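Local structure of glycosyl hydrolase, family 38 (5KBP) at residues P88-Q93 with V104-I109; L92-L97 with S355-S360; T311-Q316 with N374-G379; K345-N350 with T370-A375. The protein probably hydrolyses alpha-mannosidic linkages in carbohydrates as a metal-binding glycosidase of family 38. All blocks are in the same frame, centred on the assembly; numbering follows the deposited sequence.

Contact 1. Residues P88-Q93 with V104-I109; sequences PFYILQ and VRNMLI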
loop_
_atom_site.group_PDB
_atom_site.type_symbol
_atom_site.label_atom_id
_atom_site.label_comp_id
_atom_site.label_asym_id
_atom_site.label_seq_id
_atom_site.Cartn_x
_atom_site.Cartn_y
_atom_site.Cartn_z
ATOM N N PRO A 88 13.413 -23.326 -6.052
ATOM C CA PRO A 88 13.947 -23.191 -4.692
ATOM C C PRO A 88 13.951 -21.768 -4.135
ATOM O O PRO A 88 14.429 -21.564 -3.019
ATOM C CB PRO A 88 15.380 -23.691 -4.850
ATOM C CG PRO A 88 15.754 -23.250 -6.236
ATOM C CD PRO A 88 14.483 -23.285 -7.063
ATOM N N PHE A 89 13.440 -20.806 -4.893
ATOM C CA PHE A 89 13.464 -19.409 -4.489
ATOM C C PHE A 89 12.131 -19.004 -3.870
ATOM O O PHE A 89 11.123 -19.708 -3.970
ATOM C CB PHE A 89 13.784 -18.501 -5.683
ATOM C CG PHE A 89 15.149 -18.718 -6.273
ATOM C CD1 PHE A 89 16.145 -19.356 -5.552
ATOM C CD2 PHE A 89 15.436 -18.274 -7.553
ATOM C CE1 PHE A 89 17.400 -19.553 -6.101
ATOM C CE2 PHE A 89 16.689 -18.466 -8.107
ATOM C CZ PHE A 89 17.671 -19.107 -7.380
ATOM N N TYR A 90 12.138 -17.842 -3.215
ATOM C CA TYR A 90 10.899 -17.254 -2.722
ATOM C C TYR A 90 10.215 -16.440 -3.814
ATOM O O TYR A 90 9.005 -16.562 -4.026
ATOM C CB TYR A 90 11.188 -16.392 -1.492
ATOM C CG TYR A 90 9.989 -15.661 -0.930
ATOM C CD1 TYR A 90 8.982 -16.346 -0.261
ATOM C CD2 TYR A 90 9.872 -14.284 -1.056
ATOM C CE1 TYR A 90 7.885 -15.678 0.259
ATOM C CE2 TYR A 90 8.781 -13.608 -0.541
ATOM C CZ TYR A 90 7.792 -14.309 0.115
ATOM O OH TYR A 90 6.706 -13.638 0.630
ATOM N N ILE A 91 10.983 -15.611 -4.521
ATOM C CA ILE A 91 10.502 -14.862 -5.674
ATOM C C ILE A 91 11.561 -14.937 -6.766
ATOM O O ILE A 91 12.708 -15.319 -6.527
ATOM C CB ILE A 91 10.179 -13.391 -5.327
ATOM C CG1 ILE A 91 11.301 -12.771 -4.486
ATOM C CG2 ILE A 91 8.851 -13.291 -4.595
ATOM C CD1 ILE A 91 12.364 -12.052 -5.290
ATOM N N LEU A 92 11.159 -14.568 -7.979
ATOM C CA LEU A 92 12.075 -14.458 -9.109
ATOM C C LEU A 92 12.525 -13.006 -9.206
ATOM O O LEU A 92 11.755 -12.139 -9.630
ATOM C CB LEU A 92 11.409 -14.918 -10.402
ATOM C CG LEU A 92 10.892 -16.356 -10.443
ATOM C CD1 LEU A 92 10.483 -16.725 -11.863
ATOM C CD2 LEU A 92 11.931 -17.326 -9.898
ATOM N N GLN A 93 13.767 -12.742 -8.819
ATOM C CA GLN A 93 14.252 -11.385 -8.632
ATOM C C GLN A 93 15.017 -10.888 -9.853
ATOM O O GLN A 93 15.319 -11.636 -10.785
ATOM C CB GLN A 93 15.157 -11.305 -7.397
ATOM C CG GLN A 93 16.585 -11.788 -7.639
ATOM C CD GLN A 93 16.715 -13.301 -7.656
ATOM O OE1 GLN A 93 15.722 -14.022 -7.754
ATOM N NE2 GLN A 93 17.946 -13.787 -7.553
ATOM N N VAL A 104 20.689 -13.696 -1.235
ATOM C CA VAL A 104 20.856 -14.856 -0.365
ATOM C C VAL A 104 19.590 -15.111 0.445
ATOM O O VAL A 104 19.165 -16.261 0.606
ATOM C CB VAL A 104 22.089 -14.664 0.539
ATOM C CG1 VAL A 104 22.046 -15.617 1.721
ATOM C CG2 VAL A 104 23.369 -14.864 -0.264
ATOM N N ARG A 105 18.960 -14.049 0.960
ATOM C CA ARG A 105 17.718 -14.227 1.705
ATOM C C ARG A 105 16.624 -14.820 0.831
ATOM O O ARG A 105 15.745 -15.529 1.333
ATOM C CB ARG A 105 17.249 -12.896 2.294
ATOM C CG ARG A 105 18.305 -12.149 3.089
ATOM C CD ARG A 105 19.004 -13.050 4.094
ATOM N NE ARG A 105 20.141 -12.384 4.721
ATOM C CZ ARG A 105 20.062 -11.654 5.829
ATOM N NH1 ARG A 105 21.148 -11.083 6.330
ATOM N NH2 ARG A 105 18.895 -11.497 6.439
ATOM N N ASN A 106 16.657 -14.538 -0.474
ATOM C CA ASN A 106 15.702 -15.152 -1.388
ATOM C C ASN A 106 15.882 -16.664 -1.430
ATOM O O ASN A 106 14.901 -17.413 -1.487
ATOM C CB ASN A 106 15.858 -14.552 -2.786
ATOM C CG ASN A 106 14.780 -15.015 -3.744
ATOM O OD1 ASN A 106 13.624 -15.188 -3.360
ATOM N ND2 ASN A 106 15.155 -15.224 -5.001
ATOM N N MET A 107 17.132 -17.130 -1.396
ATOM C CA MET A 107 17.391 -18.565 -1.390
ATOM C C MET A 107 17.185 -19.160 -0.003
ATOM O O MET A 107 16.696 -20.286 0.127
ATOM C CB MET A 107 18.812 -18.845 -1.883
ATOM C CG MET A 107 19.241 -17.998 -3.074
ATOM S SD MET A 107 20.916 -18.359 -3.642
ATOM C CE MET A 107 20.619 -19.856 -4.567
ATOM N N LEU A 108 17.549 -18.411 1.041
ATOM C CA LEU A 108 17.388 -18.899 2.407
ATOM C C LEU A 108 15.915 -19.081 2.751
ATOM O O LEU A 108 15.518 -20.113 3.305
ATOM C CB LEU A 108 18.069 -17.935 3.382
ATOM C CG LEU A 108 18.296 -18.333 4.845
ATOM C CD1 LEU A 108 17.103 -17.971 5.721
ATOM C CD2 LEU A 108 18.628 -19.816 4.968
ATOM N N ILE A 109 15.084 -18.088 2.424
ATOM C CA ILE A 109 13.657 -18.197 2.702
ATOM C C ILE A 109 13.002 -19.184 1.744
ATOM O O ILE A 109 12.113 -19.950 2.135
ATOM C CB ILE A 109 12.995 -16.808 2.637
ATOM C CG1 ILE A 109 13.519 -15.924 3.771
ATOM C CG2 ILE A 109 11.477 -16.926 2.705
ATOM C CD1 ILE A 109 12.865 -14.562 3.837
#

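Contact 2. Residues L92-L97 with S355-S360; sequences LQDDFL and SICGCS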
loop_
_atom_site.group_PDB
_atom_site.type_symbol
_atom_site.label_atom_id
_atom_site.label_comp_id
_atom_site.label_asym_id
_atom_site.label_seq_id
_atom_site.Cartn_x
_atom_site.Cartn_y
_atom_site.Cartn_z
ATOM N N LEU A 92 11.159 -14.568 -7.979
ATOM C CA LEU A 92 12.075 -14.458 -9.109
ATOM C C LEU A 92 12.525 -13.006 -9.206
ATOM O O LEU A 92 11.755 -12.139 -9.630
ATOM C CB LEU A 92 11.409 -14.918 -10.402
ATOM C CG LEU A 92 10.892 -16.356 -10.443
ATOM C CD1 LEU A 92 10.483 -16.725 -11.863
ATOM C CD2 LEU A 92 11.931 -17.326 -9.898
ATOM N N GLN A 93 13.767 -12.742 -8.819
ATOM C CA GLN A 93 14.252 -11.385 -8.632
ATOM C C GLN A 93 15.017 -10.888 -9.853
ATOM O O GLN A 93 15.319 -11.636 -10.785
ATOM C CB GLN A 93 15.157 -11.305 -7.397
ATOM C CG GLN A 93 16.585 -11.788 -7.639
ATOM C CD GLN A 93 16.715 -13.301 -7.656
ATOM O OE1 GLN A 93 15.722 -14.022 -7.754
ATOM N NE2 GLN A 93 17.946 -13.787 -7.553
ATOM N N ASP A 94 15.326 -9.594 -9.830
ATOM C CA ASP A 94 16.357 -9.029 -10.685
ATOM C C ASP A 94 17.690 -9.147 -9.960
ATOM O O ASP A 94 17.803 -8.758 -8.793
ATOM C CB ASP A 94 16.060 -7.569 -11.024
ATOM C CG ASP A 94 17.111 -6.960 -11.934
ATOM O OD1 ASP A 94 18.154 -6.504 -11.420
ATOM O OD2 ASP A 94 16.898 -6.945 -13.164
ATOM N N ASP A 95 18.695 -9.685 -10.652
ATOM C CA ASP A 95 19.955 -10.014 -9.990
ATOM C C ASP A 95 20.684 -8.763 -9.512
ATOM O O ASP A 95 21.047 -8.657 -8.336
ATOM C CB ASP A 95 20.841 -10.831 -10.931
ATOM C CG ASP A 95 20.519 -12.313 -10.892
ATOM O OD1 ASP A 95 19.822 -12.742 -9.948
ATOM O OD2 ASP A 95 20.968 -13.049 -11.795
ATOM N N PHE A 96 20.900 -7.800 -10.409
ATOM C CA PHE A 96 21.780 -6.679 -10.106
ATOM C C PHE A 96 21.115 -5.582 -9.285
ATOM O O PHE A 96 21.823 -4.811 -8.627
ATOM C CB PHE A 96 22.327 -6.079 -11.404
ATOM C CG PHE A 96 23.234 -7.002 -12.166
ATOM C CD1 PHE A 96 24.514 -7.269 -11.706
ATOM C CD2 PHE A 96 22.812 -7.596 -13.344
ATOM C CE1 PHE A 96 25.354 -8.117 -12.403
ATOM C CE2 PHE A 96 23.648 -8.444 -14.048
ATOM C CZ PHE A 96 24.921 -8.704 -13.576
ATOM N N LEU A 97 19.788 -5.487 -9.299
ATOM C CA LEU A 97 19.103 -4.362 -8.673
ATOM C C LEU A 97 18.729 -4.605 -7.215
ATOM O O LEU A 97 18.142 -3.715 -6.590
ATOM C CB LEU A 97 17.850 -3.994 -9.472
ATOM C CG LEU A 97 18.135 -3.281 -10.795
ATOM C CD1 LEU A 97 16.842 -2.889 -11.488
ATOM C CD2 LEU A 97 19.006 -2.062 -10.546
ATOM N N SER A 355 8.913 -5.651 -10.694
ATOM C CA SER A 355 8.663 -4.679 -9.634
ATOM C C SER A 355 9.846 -3.732 -9.459
ATOM O O SER A 355 9.717 -2.516 -9.641
ATOM C CB SER A 355 8.357 -5.403 -8.320
ATOM O OG SER A 355 7.154 -6.146 -8.410
ATOM N N ILE A 356 11.015 -4.280 -9.118
ATOM C CA ILE A 356 12.151 -3.444 -8.744
ATOM C C ILE A 356 12.743 -2.732 -9.956
ATOM O O ILE A 356 13.318 -1.645 -9.823
ATOM C CB ILE A 356 13.206 -4.286 -8.000
ATOM C CG1 ILE A 356 14.315 -3.395 -7.436
ATOM C CG2 ILE A 356 13.775 -5.366 -8.912
ATOM C CD1 ILE A 356 13.822 -2.368 -6.435
ATOM N N CYS A 357 12.608 -3.308 -11.155
ATOM C CA CYS A 357 13.108 -2.629 -12.346
ATOM C C CYS A 357 12.304 -1.379 -12.679
ATOM O O CYS A 357 12.761 -0.562 -13.485
ATOM C CB CYS A 357 13.102 -3.572 -13.549
ATOM S SG CYS A 357 14.350 -4.880 -13.492
ATOM N N GLY A 358 11.128 -1.213 -12.081
ATOM C CA GLY A 358 10.295 -0.066 -12.379
ATOM C C GLY A 358 9.642 -0.112 -13.741
ATOM O O GLY A 358 9.361 0.940 -14.321
ATOM N N CYS A 359 9.394 -1.308 -14.271
ATOM C CA CYS A 359 8.810 -1.484 -15.595
ATOM C C CYS A 359 7.397 -2.055 -15.514
ATOM O O CYS A 359 7.023 -2.948 -16.275
ATOM C CB CYS A 359 9.699 -2.372 -16.459
ATOM S SG CYS A 359 10.049 -3.995 -15.751
ATOM N N SER A 360 6.599 -1.542 -14.585
ATOM C CA SER A 360 5.198 -1.906 -14.434
ATOM C C SER A 360 4.342 -0.649 -14.586
ATOM O O SER A 360 4.848 0.442 -14.868
ATOM C CB SER A 360 4.964 -2.596 -13.088
ATOM O OG SER A 360 5.659 -3.828 -13.018
#

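Contact 3. Residues T311-Q316 with N374-G379; sequences TKVQRQ and NANDVG. With SO4 (sulfate ion), chain F.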
loop_
_atom_site.group_PDB
_atom_site.type_symbol
_atom_site.label_atom_id
_atom_site.label_comp_id
_atom_site.label_asym_id
_atom_site.label_seq_id
_atom_site.Cartn_x
_atom_site.Cartn_y
_atom_site.Cartn_z
ATOM N N THR A 311 17.452 0.504 -1.380
ATOM C CA THR A 311 18.733 0.643 -0.696
ATOM C C THR A 311 18.534 0.968 0.779
ATOM O O THR A 311 19.217 0.408 1.645
ATOM C CB THR A 311 19.579 1.725 -1.373
ATOM O OG1 THR A 311 19.927 1.307 -2.698
ATOM C CG2 THR A 311 20.852 1.990 -0.583
ATOM N N LYS A 312 17.586 1.857 1.087
ATOM C CA LYS A 312 17.375 2.272 2.470
ATOM C C LYS A 312 16.859 1.121 3.325
ATOM O O LYS A 312 17.363 0.877 4.428
ATOM C CB LYS A 312 16.409 3.457 2.517
ATOM C CG LYS A 312 16.014 3.874 3.923
ATOM C CD LYS A 312 15.231 5.177 3.923
ATOM C CE LYS A 312 13.953 5.058 3.110
ATOM N NZ LYS A 312 13.171 6.326 3.122
ATOM N N VAL A 313 15.849 0.399 2.832
ATOM C CA VAL A 313 15.259 -0.686 3.612
ATOM C C VAL A 313 16.250 -1.833 3.774
ATOM O O VAL A 313 16.306 -2.479 4.829
ATOM C CB VAL A 313 13.946 -1.155 2.957
ATOM C CG1 VAL A 313 13.352 -2.333 3.719
ATOM C CG2 VAL A 313 12.950 -0.009 2.889
ATOM N N GLN A 314 17.052 -2.102 2.741
ATOM C CA GLN A 314 18.021 -3.191 2.819
ATOM C C GLN A 314 19.096 -2.900 3.860
ATOM O O GLN A 314 19.442 -3.769 4.668
ATOM C CB GLN A 314 18.645 -3.436 1.445
ATOM C CG GLN A 314 17.729 -4.164 0.474
ATOM C CD GLN A 314 18.273 -4.173 -0.940
ATOM O OE1 GLN A 314 18.034 -5.108 -1.704
ATOM N NE2 GLN A 314 19.006 -3.125 -1.298
ATOM N N ARG A 315 19.636 -1.678 3.859
ATOM C CA ARG A 315 20.599 -1.298 4.889
ATOM C C ARG A 315 19.966 -1.330 6.274
ATOM O O ARG A 315 20.624 -1.695 7.256
ATOM C CB ARG A 315 21.163 0.091 4.595
ATOM C CG ARG A 315 21.887 0.197 3.265
ATOM C CD ARG A 315 23.140 -0.654 3.249
ATOM N NE ARG A 315 23.410 -1.202 1.923
ATOM C CZ ARG A 315 22.982 -2.388 1.505
ATOM N NH1 ARG A 315 23.272 -2.808 0.280
ATOM N NH2 ARG A 315 22.264 -3.158 2.311
ATOM N N GLN A 316 18.686 -0.961 6.369
ATOM C CA GLN A 316 17.999 -0.963 7.655
ATOM C C GLN A 316 17.903 -2.367 8.240
ATOM O O GLN A 316 17.965 -2.535 9.464
ATOM C CB GLN A 316 16.604 -0.354 7.500
ATOM C CG GLN A 316 15.779 -0.328 8.774
ATOM C CD GLN A 316 16.340 0.624 9.808
ATOM O OE1 GLN A 316 16.803 1.714 9.477
ATOM N NE2 GLN A 316 16.310 0.212 11.070
ATOM N N ASN A 374 6.183 -0.407 4.984
ATOM C CA ASN A 374 5.897 -1.397 6.018
ATOM C C ASN A 374 7.155 -2.154 6.425
ATOM O O ASN A 374 7.420 -2.339 7.618
ATOM C CB ASN A 374 4.815 -2.361 5.530
ATOM C CG ASN A 374 3.448 -1.710 5.453
ATOM O OD1 ASN A 374 3.174 -0.732 6.150
ATOM N ND2 ASN A 374 2.580 -2.252 4.607
ATOM N N ALA A 375 7.940 -2.606 5.446
ATOM C CA ALA A 375 9.189 -3.291 5.761
ATOM C C ALA A 375 10.147 -2.370 6.504
ATOM O O ALA A 375 10.819 -2.795 7.452
ATOM C CB ALA A 375 9.838 -3.820 4.482
ATOM N N ASN A 376 10.212 -1.100 6.097
ATOM C CA ASN A 376 11.121 -0.157 6.742
ATOM C C ASN A 376 10.718 0.099 8.190
ATOM O O ASN A 376 11.578 0.209 9.070
ATOM C CB ASN A 376 11.163 1.153 5.952
ATOM C CG ASN A 376 12.205 2.121 6.479
ATOM O OD1 ASN A 376 13.394 1.809 6.517
ATOM N ND2 ASN A 376 11.764 3.311 6.870
ATOM N N ASP A 377 9.412 0.188 8.457
ATOM C CA ASP A 377 8.957 0.446 9.819
ATOM C C ASP A 377 9.196 -0.750 10.732
ATOM O O ASP A 377 9.424 -0.571 11.934
ATOM C CB ASP A 377 7.478 0.827 9.816
ATOM C CG ASP A 377 7.220 2.150 9.125
ATOM O OD1 ASP A 377 8.151 2.980 9.063
ATOM O OD2 ASP A 377 6.088 2.362 8.643
ATOM N N VAL A 378 9.141 -1.968 10.190
ATOM C CA VAL A 378 9.472 -3.142 10.991
ATOM C C VAL A 378 10.959 -3.158 11.317
ATOM O O VAL A 378 11.359 -3.476 12.443
ATOM C CB VAL A 378 9.033 -4.430 10.269
ATOM C CG1 VAL A 378 9.493 -5.652 11.044
ATOM C CG2 VAL A 378 7.526 -4.454 10.098
ATOM N N GLY A 379 11.802 -2.809 10.341
ATOM C CA GLY A 379 13.225 -2.709 10.606
ATOM C C GLY A 379 13.565 -1.641 11.626
ATOM O O GLY A 379 14.499 -1.805 12.414
HETATM S S SO4 F . 13.366 6.767 7.305
HETATM O O1 SO4 F . 12.184 6.268 8.000
HETATM O O2 SO4 F . 14.055 7.737 8.150
HETATM O O3 SO4 F . 14.265 5.654 7.016
HETATM O O4 SO4 F . 12.965 7.407 6.056
#

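Contact 4. Residues K345-N350 with T370-A375; sequences KTLLQN and TRFENA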
loop_
_atom_site.group_PDB
_atom_site.type_symbol
_atom_site.label_atom_id
_atom_site.label_comp_id
_atom_site.label_asym_id
_atom_site.label_seq_id
_atom_site.Cartn_x
_atom_site.Cartn_y
_atom_site.Cartn_z
ATOM N N LYS A 345 10.242 -10.995 3.869
ATOM C CA LYS A 345 9.261 -11.365 2.855
ATOM C C LYS A 345 8.553 -10.136 2.303
ATOM O O LYS A 345 8.305 -10.042 1.096
ATOM C CB LYS A 345 8.249 -12.353 3.435
ATOM C CG LYS A 345 8.809 -13.744 3.670
ATOM C CD LYS A 345 7.778 -14.656 4.315
ATOM C CE LYS A 345 8.350 -16.044 4.556
ATOM N NZ LYS A 345 7.467 -16.862 5.433
ATOM N N THR A 346 8.226 -9.177 3.174
ATOM C CA THR A 346 7.620 -7.933 2.713
ATOM C C THR A 346 8.549 -7.192 1.758
ATOM O O THR A 346 8.101 -6.642 0.745
ATOM C CB THR A 346 7.263 -7.049 3.909
ATOM O OG1 THR A 346 6.336 -7.738 4.758
ATOM C CG2 THR A 346 6.643 -5.737 3.444
ATOM N N LEU A 347 9.850 -7.178 2.057
ATOM C CA LEU A 347 10.799 -6.506 1.175
ATOM C C LEU A 347 11.018 -7.297 -0.108
ATOM O O LEU A 347 11.117 -6.713 -1.194
ATOM C CB LEU A 347 12.126 -6.281 1.898
ATOM C CG LEU A 347 13.221 -5.618 1.060
ATOM C CD1 LEU A 347 12.781 -4.238 0.595
ATOM C CD2 LEU A 347 14.529 -5.541 1.832
ATOM N N LEU A 348 11.098 -8.627 -0.004
ATOM C CA LEU A 348 11.274 -9.462 -1.188
ATOM C C LEU A 348 10.092 -9.372 -2.144
ATOM O O LEU A 348 10.256 -9.654 -3.336
ATOM C CB LEU A 348 11.504 -10.918 -0.778
ATOM C CG LEU A 348 12.876 -11.232 -0.177
ATOM C CD1 LEU A 348 12.925 -12.660 0.330
ATOM C CD2 LEU A 348 13.973 -10.995 -1.200
ATOM N N GLN A 349 8.910 -8.992 -1.654
ATOM C CA GLN A 349 7.761 -8.824 -2.536
ATOM C C GLN A 349 7.909 -7.617 -3.454
ATOM O O GLN A 349 7.156 -7.499 -4.425
ATOM C CB GLN A 349 6.477 -8.710 -1.712
ATOM C CG GLN A 349 6.055 -10.017 -1.057
ATOM C CD GLN A 349 4.964 -9.835 -0.020
ATOM O OE1 GLN A 349 4.212 -8.861 -0.052
ATOM N NE2 GLN A 349 4.879 -10.775 0.916
ATOM N N ASN A 350 8.851 -6.721 -3.165
ATOM C CA ASN A 350 9.221 -5.647 -4.077
ATOM C C ASN A 350 10.380 -6.030 -4.987
ATOM O O ASN A 350 10.804 -5.209 -5.806
ATOM C CB ASN A 350 9.589 -4.381 -3.296
ATOM C CG ASN A 350 8.374 -3.626 -2.807
ATOM O OD1 ASN A 350 7.256 -3.873 -3.255
ATOM N ND2 ASN A 350 8.587 -2.690 -1.890
ATOM N N THR A 370 4.058 1.117 -0.482
ATOM C CA THR A 370 3.446 0.647 0.757
ATOM C C THR A 370 4.252 -0.494 1.363
ATOM O O THR A 370 4.476 -0.528 2.580
ATOM C CB THR A 370 2.002 0.211 0.500
ATOM O OG1 THR A 370 1.214 1.347 0.124
ATOM C CG2 THR A 370 1.401 -0.426 1.748
ATOM N N ARG A 371 4.706 -1.432 0.529
ATOM C CA ARG A 371 5.551 -2.515 1.022
ATOM C C ARG A 371 6.863 -1.978 1.578
ATOM O O ARG A 371 7.344 -2.448 2.616
ATOM C CB ARG A 371 5.823 -3.523 -0.095
ATOM C CG ARG A 371 4.579 -4.123 -0.733
ATOM C CD ARG A 371 4.944 -5.364 -1.533
ATOM N NE ARG A 371 3.820 -5.892 -2.299
ATOM C CZ ARG A 371 3.649 -5.700 -3.602
ATOM N NH1 ARG A 371 2.599 -6.223 -4.220
ATOM N NH2 ARG A 371 4.530 -4.986 -4.290
ATOM N N PHE A 372 7.458 -0.996 0.897
ATOM C CA PHE A 372 8.692 -0.389 1.387
ATOM C C PHE A 372 8.476 0.280 2.739
ATOM O O PHE A 372 9.282 0.112 3.661
ATOM C CB PHE A 372 9.219 0.620 0.365
ATOM C CG PHE A 372 10.070 0.007 -0.711
ATOM C CD1 PHE A 372 11.077 -0.886 -0.389
ATOM C CD2 PHE A 372 9.863 0.322 -2.045
ATOM C CE1 PHE A 372 11.861 -1.450 -1.376
ATOM C CE2 PHE A 372 10.645 -0.237 -3.034
ATOM C CZ PHE A 372 11.645 -1.125 -2.700
ATOM N N GLU A 373 7.390 1.044 2.873
ATOM C CA GLU A 373 7.091 1.698 4.144
ATOM C C GLU A 373 6.911 0.678 5.260
ATOM O O GLU A 373 7.435 0.857 6.366
ATOM C CB GLU A 373 5.836 2.561 4.009
ATOM C CG GLU A 373 5.970 3.743 3.060
ATOM C CD GLU A 373 6.447 5.001 3.755
ATOM O OE1 GLU A 373 6.651 6.021 3.064
ATOM O OE2 GLU A 373 6.609 4.970 4.992
ATOM N N ASN A 374 6.183 -0.407 4.984
ATOM C CA ASN A 374 5.897 -1.397 6.018
ATOM C C ASN A 374 7.155 -2.154 6.425
ATOM O O ASN A 374 7.420 -2.339 7.618
ATOM C CB ASN A 374 4.815 -2.361 5.530
ATOM C CG ASN A 374 3.448 -1.710 5.453
ATOM O OD1 ASN A 374 3.174 -0.732 6.150
ATOM N ND2 ASN A 374 2.580 -2.252 4.607
ATOM N N ALA A 375 7.940 -2.606 5.446
ATOM C CA ALA A 375 9.189 -3.291 5.761
ATOM C C ALA A 375 10.147 -2.370 6.504
ATOM O O ALA A 375 10.819 -2.795 7.452
ATOM C CB ALA A 375 9.838 -3.820 4.482
#

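Contact 1. Residues P88-Q93 with V104-I109
N106, one turn and a half into helix 100-117, uses its amide to grip both backbone groups of I91. Its OD1 accepts from I91 N at 2.9 Å (168°), with the donor in the carbonyl plane on a lone pair, while its ND2 gives to I91 O at 2.9 Å. Two bonds to one residue fix the rotation of the amide, which reaches the loop because CG stands anti to the backbone N (chi1 -173°). The neighbouring Y90 N hydrogen-bonds to the helix carbonyl N106 O at 3.3 Å and reaches N106 OD1 by a weaker bond. Apolar contacts flank this polar core. CE of M107 sits at the edge of the F89 ring, 3.6 Å from CE1, the two side chains running side by side. On the Y90 side, CG2 of I109 lies 3.9 Å from CD1 of the ring. Y90 then turns its hydroxyl toward Q349, with a weak hydrogen bond to that residue's NE2. Here is a worked case of a side-chain amide bonding the N-H and C=O of a single residue; it ties the loop after strand 84-85 to helix 100-117 within the N-terminal family 38 domain.

Contact 2. Residues L92-L97 with S355-S360
D94 and C357 face each other because of how each side chain leaves its backbone: CG of D94 is anti to the backbone N (chi1 -179°), and SG of C357 is anti to its carbonyl carbon (chi1 -71°). The carboxylate and the sulfur thereby come together, with D94 OD2 3.3 Å from C357 SG, a close approach without a hydrogen bond. OD1 turns back into its own loop and accepts from L97 N at 2.9 Å, nearly on the line of its C-O bond, which makes an Asx motif. OD2 faces the sulfur and, buried by this contact, has no hydrogen-bonding partner in the model. Around the pair, apolar packing joins the loop before helix 100-117, in the N-terminal domain, to helix 353-356 and the turn after it, in the middle domain. CD1 of L97 comes within 3.8 Å of C357 SG, so the sulfur is met by both a carboxylate oxygen and a methyl group. CG2 of I356 touches CB of D94 at 3.8 Å, and its other branch, CG1, lies 4.1 Å from CB of L97. Behind C357 the chain leaves helical conformation at G358, and K307 NZ hydrogen-bonds to I356 O. C357 and C359 form a disulfide in another structure of this protein; in this one their SG atoms are 4.9 Å apart and unbonded. At least one sulfur would have to move for that bond to close, which implies that the approach of C357 SG to D94 is probably sensitive to the redox state of the cysteines.

Contact 3. Residues T311-Q316 with N374-G379
V313 carries the apolar part of this helix-helix contact, dividing its two methyls between neighbouring residues of the facing helix. CG1 lies 3.9 Å from CB of A375, and CG2 lies 3.7 Å from CB of N376. Helices 304-332 and 362-393 are neighbours within the middle domain; the two segments run in nearly the same direction, 28° apart, and their axes come within 9.2 Å. Where they meet at Q316, the facing residue is G379; with no side chain on that glycine, CG of Q316 can lie 3.8 Å from its carbonyl carbon C.

Direct polar contact across the pair is slight. Q316 bends at chi2 (68°), which swings CD toward the other helix, and NE2 then gives a weak hydrogen bond of 3.0 Å to G379 O. The Q316 and N376 side chains cross at about a right angle, and OD1 of N376 rests against the CG methylene of Q316.

A sulfate, probably taken up from the crystallisation liquor, bridges the two helices. K312 NZ bonds to its O4 at 3.1 Å, and N376 ND2 reaches O1 and O3 by two weak bonds. K312, an exposed residue, also makes a cation-pi contact with W309. Buried methyl packing thus joins the helices, while the exposed K312 and the buried N376 together offer an anion a lysine charge and an amide N-H, consistent with a fortuitous anion site.

Contact 4. Residues K345-N350 with T370-A375
T346 and A375 mark the closest backbone approach, 5.8 Å from CA to CA, where helix 337-348 lies beside helix 362-393. CG2 of T346 rests on the carbonyl oxygen R371 O at 3.5 Å, while its OG1 turns back to bond Y342 O within its own helix. The polar centre is N350, whose amide works in two directions. Its OD1 accepts from R371 NH2 at 3.1 Å (167°), lying in the guanidinium plane and almost in line with the carbonyl bond. Its ND2 stands 3.1 Å above the centre of the F372 ring, an amino-aromatic contact, and also bonds to M368 O, which helps to hold the amide in place. R371 reaches N350 with a chain extended from CG to NE; the same NH2 forms a salt bridge with E20, which probably balances the charge, with R19 close by. Q349 lies across the arginine chain, its CB 3.7 Å from R371 CD, and its carbonyl oxygen sits over one face of the guanidinium. F372 is met at its edge as well, by CD1 of L347 at 3.5 Å from CE1. Nearby, T370 OG1 bonds to OG1 of T370 of the second subunit. Such packing of helix 337-348 on helix 362-393, with the N350-R371 hydrogen bond beside it, belongs to the helical bundle of the middle domain of family 38 mannosidases.

Overall arrangement
Contacts 1 and 2 share L92 and Q93 and are buried throughout: one loop of the N-terminal domain is held first by hydrogen bonds from an asparagine side chain to its backbone, then, against the middle domain, by apolar packing and a carboxylate-sulfur approach, without a hydrogen bond between the segments. Contacts 3 and 4, whose centres are about 8 Å apart, use the same helix 362-393 and meet where L347 touches V313; both reach the second subunit. In them the amides of N350 and N376 are buried, while K312 is exposed and R371 partly so. Contact 4 also links the domains, K345, L348 and Q349 touching Y90 and I91 of contact 1; N350 O meets I356 of contact 2 within the middle domain.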